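Local structure of acetyl-CoA C-acetyltransferase (Syntrophomonas wolfei subsp. wolfei, 7N7Z) at residues I125-Q130 with V143-S149. The protein probably catalyses the condensation of two acetyl-CoA molecules to acetoacetyl-CoA and the reverse thiolytic cleavage, as a tetrameric thiolase. Sequence-based numbering, arbitrary orientation.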
loop_
_atom_site.group_PDB
_atom_site.type_symbol
_atom_site.label_atom_id
_atom_site.label_comp_id
_atom_site.label_asym_id
_atom_site.label_seq_id
_atom_site.Cartn_x
_atom_site.Cartn_y
_atom_site.Cartn_z
ATOM N N ILE B 125 -0.088 -11.829 9.791
ATOM C CA ILE B 125 -1.327 -11.202 9.313
ATOM C C ILE B 125 -0.962 -10.007 8.438
ATOM O O ILE B 125 -0.156 -9.158 8.860
ATOM C CB ILE B 125 -2.203 -10.778 10.494
ATOM C CG1 ILE B 125 -2.712 -12.011 11.249
ATOM C CG2 ILE B 125 -3.381 -9.944 10.013
ATOM C CD1 ILE B 125 -3.335 -11.693 12.596
ATOM N N PRO B 126 -1.499 -9.895 7.226
ATOM C CA PRO B 126 -1.116 -8.778 6.355
ATOM C C PRO B 126 -1.760 -7.474 6.800
ATOM O O PRO B 126 -2.566 -7.416 7.733
ATOM C CB PRO B 126 -1.622 -9.209 4.974
ATOM C CG PRO B 126 -2.751 -10.145 5.259
ATOM C CD PRO B 126 -2.435 -10.822 6.562
ATOM N N TYR B 127 -1.360 -6.406 6.120
ATOM C CA TYR B 127 -2.031 -5.118 6.190
ATOM C C TYR B 127 -2.950 -4.975 4.982
ATOM O O TYR B 127 -2.720 -5.584 3.934
ATOM C CB TYR B 127 -1.020 -3.970 6.225
ATOM C CG TYR B 127 -0.503 -3.636 7.609
ATOM C CD1 TYR B 127 0.128 -4.597 8.391
ATOM C CD2 TYR B 127 -0.646 -2.359 8.132
ATOM C CE1 TYR B 127 0.600 -4.290 9.656
ATOM C CE2 TYR B 127 -0.178 -2.043 9.395
ATOM C CZ TYR B 127 0.443 -3.008 10.151
ATOM O OH TYR B 127 0.907 -2.689 11.408
ATOM N N LEU B 128 -3.992 -4.161 5.134
ATOM C CA LEU B 128 -5.010 -3.994 4.105
ATOM C C LEU B 128 -4.939 -2.608 3.477
ATOM O O LEU B 128 -4.656 -1.618 4.159
ATOM C CB LEU B 128 -6.415 -4.203 4.677
ATOM C CG LEU B 128 -6.634 -5.355 5.654
ATOM C CD1 LEU B 128 -7.982 -5.196 6.341
ATOM C CD2 LEU B 128 -6.542 -6.693 4.943
ATOM N N LEU B 129 -5.213 -2.549 2.176
ATOM C CA LEU B 129 -5.445 -1.300 1.452
ATOM C C LEU B 129 -6.900 -1.331 0.989
ATOM O O LEU B 129 -7.225 -1.956 -0.025
ATOM C CB LEU B 129 -4.481 -1.147 0.281
ATOM C CG LEU B 129 -2.999 -1.018 0.637
ATOM C CD1 LEU B 129 -2.153 -0.975 -0.627
ATOM C CD2 LEU B 129 -2.753 0.217 1.491
ATOM N N GLN B 130 -7.773 -0.658 1.741
ATOM C CA GLN B 130 -9.208 -0.791 1.508
ATOM C C GLN B 130 -9.631 -0.137 0.196
ATOM O O GLN B 130 -10.495 -0.665 -0.513
ATOM C CB GLN B 130 -9.982 -0.196 2.686
ATOM C CG GLN B 130 -11.469 -0.527 2.698
ATOM C CD GLN B 130 -11.744 -2.015 2.823
ATOM O OE1 GLN B 130 -11.794 -2.560 3.927
ATOM N NE2 GLN B 130 -11.933 -2.679 1.687
ATOM N N VAL B 143 -3.540 2.643 5.863
ATOM C CA VAL B 143 -3.079 1.273 5.669
ATOM C C VAL B 143 -3.313 0.552 6.994
ATOM O O VAL B 143 -2.682 0.868 8.006
ATOM C CB VAL B 143 -1.611 1.216 5.222
ATOM C CG1 VAL B 143 -0.712 2.062 6.119
ATOM C CG2 VAL B 143 -1.121 -0.225 5.166
ATOM N N GLN B 144 -4.238 -0.404 6.989
ATOM C CA GLN B 144 -4.839 -0.924 8.208
ATOM C C GLN B 144 -4.147 -2.199 8.664
ATOM O O GLN B 144 -3.886 -3.097 7.855
ATOM C CB GLN B 144 -6.328 -1.198 7.992
ATOM C CG GLN B 144 -7.227 -0.015 8.286
ATOM C CD GLN B 144 -8.643 -0.235 7.802
ATOM O OE1 GLN B 144 -8.930 -0.101 6.613
ATOM N NE2 GLN B 144 -9.535 -0.576 8.722
ATOM N N ASP B 145 -3.863 -2.276 9.962
ATOM C CA ASP B 145 -3.402 -3.511 10.586
ATOM C C ASP B 145 -4.608 -4.425 10.764
ATOM O O ASP B 145 -5.444 -4.195 11.644
ATOM C CB ASP B 145 -2.723 -3.213 11.919
ATOM C CG ASP B 145 -2.090 -4.444 12.538
ATOM O OD1 ASP B 145 -2.445 -5.566 12.122
ATOM O OD2 ASP B 145 -1.238 -4.290 13.437
ATOM N N ALA B 146 -4.706 -5.460 9.926
ATOM C CA ALA B 146 -5.892 -6.311 9.938
ATOM C C ALA B 146 -6.058 -7.035 11.267
ATOM O O ALA B 146 -7.190 -7.299 11.689
ATOM C CB ALA B 146 -5.824 -7.319 8.792
ATOM N N MET B 147 -4.954 -7.377 11.935
ATOM C CA MET B 147 -5.062 -8.019 13.240
ATOM C C MET B 147 -5.875 -7.166 14.204
ATOM O O MET B 147 -6.533 -7.700 15.106
ATOM C CB MET B 147 -3.669 -8.286 13.813
ATOM C CG MET B 147 -3.672 -8.946 15.192
ATOM S SD MET B 147 -2.295 -8.432 16.231
ATOM C CE MET B 147 -0.909 -8.801 15.163
ATOM N N LEU B 148 -5.842 -5.847 14.032
ATOM C CA LEU B 148 -6.618 -4.942 14.871
ATOM C C LEU B 148 -7.990 -4.661 14.262
ATOM O O LEU B 148 -9.021 -4.913 14.893
ATOM C CB LEU B 148 -5.845 -3.634 15.078
ATOM C CG LEU B 148 -4.451 -3.762 15.693
ATOM C CD1 LEU B 148 -3.807 -2.391 15.810
ATOM C CD2 LEU B 148 -4.515 -4.443 17.049
ATOM N N SER B 149 -8.011 -4.157 13.025
ATOM C CA SER B 149 -9.262 -3.690 12.438
ATOM C C SER B 149 -10.225 -4.835 12.155
ATOM O O SER B 149 -11.445 -4.650 12.243
ATOM C CB SER B 149 -8.974 -2.909 11.153
ATOM O OG SER B 149 -8.358 -3.731 10.175
HETATM O O HOH W 1 -10.873 -1.863 6.246
HETATM O O HOH W 2 -7.282 0.354 4.578
#
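Leu128 and Gln144 form an antiparallel hydrogen-bonded pair that satisfies both backbones: Leu128 N gives its proton to Gln144 O at 2.9 Å, and Gln144 N returns one to Leu128 O at 3.1 Å. Beside them, Tyr127 and Asp145 make a non-hydrogen-bonded pair in which the Tyr127 ring lies flat over the aspartate: Asp145 CA sits 3.8 Å from the ring centroid, a CH-pi contact, and ring and carboxylate planes stack 24° apart. Val143 CG2 meets the same ring at its edge, 3.7 Å from Tyr127 CD2. The polar ends look outward to other chains: Tyr127 OH bonds to Gly139 O of the third subunit, Asp145 OD2 accepts from Gly139 N there, and OD1 makes a salt bridge to Arg133 of the second. The two strands, 127-129 and 141-145, form a beta hairpin consistent with the tetramerisation loop of tetrameric thiolases; strand 127-129 pairs on with a strand of the second subunit, and Val143 with one of the third. Replacing Tyr127 with an alanine would probably uncover Asp145 CA and leave Gly139 O of the third subunit without its hydroxyl partner. Asp145 also N-caps helix 146-152: with CG anti to the backbone N (chi1 -174°), OD1 turns back to accept a weak, bent bond from Met147 N, while Asp145 O takes Leu148 N and Ser149 N. On the Leu128 side, Ala146 CB packs 3.8 Å from Leu128 CG. It also touches Ile125 CG2, and past the end of the strand Ile125 CD1 reaches Met147 CB at 3.6 Å. Two waters bridge the glutamines: one accepts from Gln130 N and lies close to Gln144 OE1; the other lies 2.6 Å from both Gln130 OE1 and Gln144 OE1.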